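TRNA (guanine(6)-N2)-methyltransferase (Thermus thermophilus, PDB 3TMA) catalyses the S-adenosyl-L-methionine-dependent methylation of the N2 atom of guanosine at position 6 in tRNA. Local coordinates at residues W21-T26 with R155-G160; L33-L38 with A47-R52. All coordinates share one frame; numbering follows the deposited sequence.

Contact 1 (W21-T26 with R155-G160); sequences WLEATT and RVDVRG
E23 and R159 reach towards each other from strands 21-25 and 152-159, separated in the sheet by strands 76-84 and 162-168. Charge pairing carries the contact. The main salt bridge is bidentate and end-on. R159 NH1 donates to E23 OE1 at 2.9 Å, with an N-H...O angle of 170°. R159 NH2 donates to E23 OE2 at 2.7 Å. Each carboxylate oxygen uses its syn lone pair. The carboxylate and guanidinium planes lie only 17° apart, so the two flat groups are nearly coplanar and meet edge to edge. The two bonds resist rotation of either group about its own chain. E23 reaches its partner because CG stands anti to the backbone N (chi1 -178°) and the chain stays extended beyond it. R159 is also extended from CG to NE and comes from the opposite direction.

A second set of ionic bonds runs along the strand 152-159. R159 NH2 also donates to D157 OD2, at 2.6 Å. The acceptor is met on its anti side, well out of the carboxylate plane, and the bond is also tilted from the guanidinium plane. R155 NH2 reaches the same D157 OD2 at 3.2 Å, on its syn side. Both donors approach from one face of the D157 carboxylate.

Like charges also come close. E23 OE2 and D157 OD2 are 4.4 Å apart, and R159 NH2 bonds to both. This shared nitrogen probably offsets their repulsion.

Outside the two segments, R57 forms a salt bridge with E23 OE1, and F164 makes a cation-pi contact with R159. F79, on strand 76-84, touches E23 and D157. E23, R155, D157 and R159 form a largely buried salt-bridge network across one face of the seven-stranded mixed sheet in the N-terminal, THUMP-containing half of this methyltransferase.

Contact 2 (L33-L38 with A47-R52); sequences LLLEEL and AEVDAR
L35 reaches from the helix 31-41 to A47 and V49 with its two methyl branches, one for each partner. CD1 meets A47 CB at 3.7 Å. CD2 meets V49 CG2 at 3.8 Å. Both are apolar van der Waals contacts. The L35 side chain thus forks over the start of the strand 48-50, touching residues two apart in the sequence.

The L35 and V49 side chains cross at about a right angle. The touching atoms are L35 CD2 and V49 CG2. L35 has CG anti to its own backbone nitrogen (chi1 172°), which carries both methyls out from the helix toward the strand. V49 presents CG2, the branch anti to its carbonyl carbon. The CA-CB bond of A47 points at the helix, and its lone methyl meets L35 directly. E48, between A47 and V49, turns the other way. Its carboxylate forms salt bridges with R57 and R82 on the other face of the sheet. The CA-CB bond of V49 points neither at the helix nor away from it, and CG2 alone makes its contact.

Helix 31-41 and strand 48-50 are the second half of a split beta-alpha-beta unit that starts with strand 21-25. Strands 21-25 and 48-50 run parallel, with 55-59 antiparallel between them, and the helix covers the sheet. This is consistent with the ferredoxin-like NFLD family of the region. The strand 48-50 is an outermost strand. The 33-38 and 47-52 segments lie close in sequence, with 8 residues between them. The nearest CA atoms, those of L35 and V49, are 7.6 Å apart.

Deeper on the same side, V56 of the strand 55-59 touches L34, L35 and L38, and I58 touches A47.

How the contacts relate
Contact 1 is buried and ionic. Contact 2 lies at the surface and is wholly apolar. Their centres are about 13 Å apart, and both reach the same seven-stranded sheet, contact 2 contributing only strand 48-50 to it. Contact 1 lies on the face that carries charged side chains and joins strands 21-25 and 152-159 across the two strands between them. Contact 2 lies on the helix-covered face, at the edge strand 48-50. The elements are linked: strand 21-25 leads into helix 31-41, and A24 and T26 both touch L34. W21 packs on E48, and R159 makes a weak, long ion pair with D50. Neither contact lies near the annotated S-adenosyl-L-methionine sites.

Contact 1 (W21-T26 with R155-G160)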
loop_
_atom_site.group_PDB
_atom_site.type_symbol
_atom_site.label_atom_id
_atom_site.label_comp_id
_atom_site.label_asym_id
_atom_site.label_seq_id
_atom_site.Cartn_x
_atom_site.Cartn_y
_atom_site.Cartn_z
ATOM N N TRP A 21 -16.832 6.148 11.063
ATOM C CA TRP A 21 -15.961 5.050 10.578
ATOM C C TRP A 21 -14.710 5.639 9.979
ATOM O O TRP A 21 -14.779 6.584 9.195
ATOM C CB TRP A 21 -16.688 4.208 9.513
ATOM C CG TRP A 21 -17.981 3.568 10.014
ATOM C CD1 TRP A 21 -19.204 4.196 10.200
ATOM C CD2 TRP A 21 -18.159 2.204 10.459
ATOM N NE1 TRP A 21 -20.123 3.281 10.736
ATOM C CE2 TRP A 21 -19.496 2.072 10.912
ATOM C CE3 TRP A 21 -17.318 1.078 10.506
ATOM C CZ2 TRP A 21 -20.022 0.841 11.351
ATOM C CZ3 TRP A 21 -17.842 -0.144 10.951
ATOM C CH2 TRP A 21 -19.178 -0.245 11.385
ATOM N N LEU A 22 -13.554 5.116 10.363
ATOM C CA LEU A 22 -12.347 5.431 9.653
ATOM C C LEU A 22 -12.251 4.396 8.541
ATOM O O LEU A 22 -12.264 3.185 8.815
ATOM C CB LEU A 22 -11.164 5.348 10.609
ATOM C CG LEU A 22 -9.794 5.344 9.950
ATOM C CD1 LEU A 22 -9.501 6.670 9.225
ATOM C CD2 LEU A 22 -8.758 5.056 11.030
ATOM N N GLU A 23 -12.146 4.847 7.288
ATOM C CA GLU A 23 -11.829 3.917 6.207
ATOM C C GLU A 23 -10.395 4.094 5.677
ATOM O O GLU A 23 -9.974 5.208 5.349
ATOM C CB GLU A 23 -12.845 4.071 5.073
ATOM C CG GLU A 23 -12.603 3.080 3.887
ATOM C CD GLU A 23 -13.814 3.032 2.923
ATOM O OE1 GLU A 23 -14.825 2.356 3.258
ATOM O OE2 GLU A 23 -13.766 3.695 1.843
ATOM N N ALA A 24 -9.640 3.008 5.626
ATOM C CA ALA A 24 -8.300 3.035 5.073
ATOM C C ALA A 24 -8.269 2.225 3.768
ATOM O O ALA A 24 -8.903 1.164 3.682
ATOM C CB ALA A 24 -7.272 2.461 6.097
ATOM N N THR A 25 -7.534 2.714 2.771
ATOM C CA THR A 25 -7.417 1.990 1.515
ATOM C C THR A 25 -5.992 1.476 1.329
ATOM O O THR A 25 -5.025 2.071 1.817
ATOM C CB THR A 25 -7.747 2.877 0.300
ATOM O OG1 THR A 25 -6.827 3.961 0.273
ATOM C CG2 THR A 25 -9.145 3.447 0.407
ATOM N N THR A 26 -5.864 0.367 0.607
ATOM C CA THR A 26 -4.554 -0.253 0.364
ATOM C C THR A 26 -4.654 -0.897 -1.039
ATOM O O THR A 26 -5.689 -0.768 -1.697
ATOM C CB THR A 26 -4.248 -1.298 1.487
ATOM O OG1 THR A 26 -2.911 -1.799 1.360
ATOM C CG2 THR A 26 -5.276 -2.495 1.485
ATOM N N ARG A 155 -15.789 13.527 0.683
ATOM C CA ARG A 155 -15.979 12.227 0.051
ATOM C C ARG A 155 -17.419 11.750 0.263
ATOM O O ARG A 155 -17.939 11.762 1.395
ATOM C CB ARG A 155 -14.988 11.190 0.647
ATOM C CG ARG A 155 -13.494 11.527 0.369
ATOM C CD ARG A 155 -13.171 11.120 -1.038
ATOM N NE ARG A 155 -13.561 9.728 -1.148
ATOM C CZ ARG A 155 -12.730 8.702 -0.982
ATOM N NH1 ARG A 155 -11.422 8.922 -0.843
ATOM N NH2 ARG A 155 -13.210 7.461 -1.013
ATOM N N VAL A 156 -18.071 11.368 -0.834
ATOM C CA VAL A 156 -19.355 10.700 -0.779
ATOM C C VAL A 156 -19.229 9.404 -1.579
ATOM O O VAL A 156 -18.857 9.432 -2.769
ATOM C CB VAL A 156 -20.471 11.557 -1.437
ATOM C CG1 VAL A 156 -21.860 10.830 -1.320
ATOM C CG2 VAL A 156 -20.525 12.980 -0.800
ATOM N N ASP A 157 -19.416 8.258 -0.933
ATOM C CA ASP A 157 -19.296 6.992 -1.672
ATOM C C ASP A 157 -20.632 6.288 -1.559
ATOM O O ASP A 157 -21.124 6.056 -0.430
ATOM C CB ASP A 157 -18.220 6.077 -1.081
ATOM C CG ASP A 157 -16.782 6.554 -1.364
ATOM O OD1 ASP A 157 -16.532 7.773 -1.509
ATOM O OD2 ASP A 157 -15.886 5.691 -1.412
ATOM N N VAL A 158 -21.194 5.912 -2.705
ATOM C CA VAL A 158 -22.437 5.175 -2.724
ATOM C C VAL A 158 -22.136 3.734 -3.133
ATOM O O VAL A 158 -21.524 3.483 -4.181
ATOM C CB VAL A 158 -23.472 5.812 -3.695
ATOM C CG1 VAL A 158 -24.808 5.039 -3.630
ATOM C CG2 VAL A 158 -23.710 7.294 -3.345
ATOM N N ARG A 159 -22.480 2.792 -2.262
ATOM C CA ARG A 159 -22.127 1.393 -2.508
ATOM C C ARG A 159 -23.366 0.550 -2.336
ATOM O O ARG A 159 -23.853 0.353 -1.222
ATOM C CB ARG A 159 -21.010 0.931 -1.573
ATOM C CG ARG A 159 -19.948 2.011 -1.263
ATOM C CD ARG A 159 -18.613 1.403 -0.948
ATOM N NE ARG A 159 -17.539 2.406 -0.873
ATOM C CZ ARG A 159 -16.710 2.570 0.155
ATOM N NH1 ARG A 159 -16.826 1.808 1.248
ATOM N NH2 ARG A 159 -15.774 3.523 0.106
ATOM N N GLY A 160 -23.903 0.082 -3.450
ATOM C CA GLY A 160 -25.197 -0.612 -3.421
ATOM C C GLY A 160 -26.250 0.312 -2.850
ATOM O O GLY A 160 -26.442 1.419 -3.357
#

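Contact 2 (L33-L38 with A47-R52)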
loop_
_atom_site.group_PDB
_atom_site.type_symbol
_atom_site.label_atom_id
_atom_site.label_comp_id
_atom_site.label_asym_id
_atom_site.label_seq_id
_atom_site.Cartn_x
_atom_site.Cartn_y
_atom_site.Cartn_z
ATOM N N LEU A 33 -3.835 -7.783 5.955
ATOM C CA LEU A 33 -2.656 -7.157 6.581
ATOM C C LEU A 33 -2.979 -5.732 7.094
ATOM O O LEU A 33 -2.513 -5.330 8.145
ATOM C CB LEU A 33 -1.485 -7.093 5.586
ATOM C CG LEU A 33 -0.855 -8.400 5.082
ATOM C CD1 LEU A 33 -1.942 -9.324 4.489
ATOM C CD2 LEU A 33 0.169 -8.071 4.008
ATOM N N LEU A 34 -3.687 -5.013 6.301
ATOM C CA LEU A 34 -4.092 -3.688 6.758
ATOM C C LEU A 34 -4.971 -3.806 7.992
ATOM O O LEU A 34 -4.853 -3.010 8.943
ATOM C CB LEU A 34 -4.865 -2.979 5.634
ATOM C CG LEU A 34 -5.414 -1.613 6.065
ATOM C CD1 LEU A 34 -4.295 -0.669 6.502
ATOM C CD2 LEU A 34 -6.213 -0.999 4.918
ATOM N N LEU A 35 -5.841 -4.808 7.998
ATOM C CA LEU A 35 -6.702 -5.043 9.155
ATOM C C LEU A 35 -5.880 -5.354 10.420
ATOM O O LEU A 35 -6.174 -4.821 11.492
ATOM C CB LEU A 35 -7.696 -6.176 8.871
ATOM C CG LEU A 35 -8.529 -6.661 10.042
ATOM C CD1 LEU A 35 -9.423 -5.527 10.527
ATOM C CD2 LEU A 35 -9.349 -7.923 9.663
ATOM N N GLU A 36 -4.815 -6.129 10.281
ATOM C CA GLU A 36 -3.913 -6.378 11.420
ATOM C C GLU A 36 -3.238 -5.110 11.948
ATOM O O GLU A 36 -3.108 -4.935 13.184
ATOM C CB GLU A 36 -2.859 -7.440 11.091
ATOM C CG GLU A 36 -3.504 -8.784 10.781
ATOM C CD GLU A 36 -2.567 -9.806 10.118
ATOM O OE1 GLU A 36 -1.326 -9.613 10.094
ATOM O OE2 GLU A 36 -3.106 -10.820 9.610
ATOM N N GLU A 37 -2.707 -4.290 11.031
ATOM C CA GLU A 37 -2.134 -2.972 11.445
ATOM C C GLU A 37 -3.143 -2.084 12.168
ATOM O O GLU A 37 -2.848 -1.524 13.229
ATOM C CB GLU A 37 -1.533 -2.215 10.243
ATOM C CG GLU A 37 -0.428 -1.289 10.711
ATOM C CD GLU A 37 0.218 -0.463 9.596
ATOM O OE1 GLU A 37 -0.327 -0.431 8.455
ATOM O OE2 GLU A 37 1.256 0.182 9.887
ATOM N N LEU A 38 -4.333 -1.930 11.598
ATOM C CA LEU A 38 -5.372 -1.126 12.235
ATOM C C LEU A 38 -5.791 -1.654 13.604
ATOM O O LEU A 38 -6.020 -0.879 14.563
ATOM C CB LEU A 38 -6.604 -0.992 11.329
ATOM C CG LEU A 38 -6.536 0.048 10.213
ATOM C CD1 LEU A 38 -7.617 -0.249 9.122
ATOM C CD2 LEU A 38 -6.732 1.474 10.789
ATOM N N ALA A 47 -14.737 -4.230 13.174
ATOM C CA ALA A 47 -14.002 -3.940 11.927
ATOM C C ALA A 47 -14.689 -4.571 10.712
ATOM O O ALA A 47 -15.277 -5.674 10.821
ATOM C CB ALA A 47 -12.552 -4.388 12.029
ATOM N N GLU A 48 -14.636 -3.879 9.564
ATOM C CA GLU A 48 -15.219 -4.393 8.323
ATOM C C GLU A 48 -14.171 -4.388 7.202
ATOM O O GLU A 48 -13.375 -3.447 7.105
ATOM C CB GLU A 48 -16.407 -3.540 7.900
ATOM C CG GLU A 48 -17.590 -3.553 8.920
ATOM C CD GLU A 48 -18.800 -2.736 8.421
ATOM O OE1 GLU A 48 -18.625 -1.851 7.549
ATOM O OE2 GLU A 48 -19.920 -2.971 8.919
ATOM N N VAL A 49 -14.162 -5.453 6.397
ATOM C CA VAL A 49 -13.191 -5.646 5.285
ATOM C C VAL A 49 -13.997 -5.795 3.998
ATOM O O VAL A 49 -14.995 -6.521 3.955
ATOM C CB VAL A 49 -12.348 -6.945 5.509
ATOM C CG1 VAL A 49 -11.543 -7.322 4.252
ATOM C CG2 VAL A 49 -11.406 -6.761 6.712
ATOM N N ASP A 50 -13.629 -5.061 2.962
ATOM C CA ASP A 50 -14.256 -5.290 1.653
ATOM C C ASP A 50 -13.308 -6.124 0.792
ATOM O O ASP A 50 -12.322 -5.608 0.255
ATOM C CB ASP A 50 -14.576 -3.937 0.958
ATOM C CG ASP A 50 -15.647 -3.118 1.692
ATOM O OD1 ASP A 50 -16.430 -3.696 2.509
ATOM O OD2 ASP A 50 -15.733 -1.892 1.427
ATOM N N ALA A 51 -13.569 -7.430 0.744
ATOM C CA ALA A 51 -12.694 -8.436 0.091
ATOM C C ALA A 51 -12.440 -8.019 -1.344
ATOM O O ALA A 51 -13.386 -7.638 -2.049
ATOM C CB ALA A 51 -13.386 -9.851 0.098
ATOM N N ARG A 52 -11.166 -7.983 -1.732
ATOM C CA ARG A 52 -10.779 -7.720 -3.122
ATOM C C ARG A 52 -10.959 -6.264 -3.555
ATOM O O ARG A 52 -10.767 -5.935 -4.747
ATOM C CB ARG A 52 -11.546 -8.665 -4.077
ATOM C CG ARG A 52 -11.107 -10.148 -3.910
ATOM C CD ARG A 52 -11.891 -11.121 -4.846
ATOM N NE ARG A 52 -13.321 -11.063 -4.573
ATOM C CZ ARG A 52 -13.924 -11.770 -3.620
ATOM N NH1 ARG A 52 -13.218 -12.604 -2.863
ATOM N NH2 ARG A 52 -15.227 -11.628 -3.416
#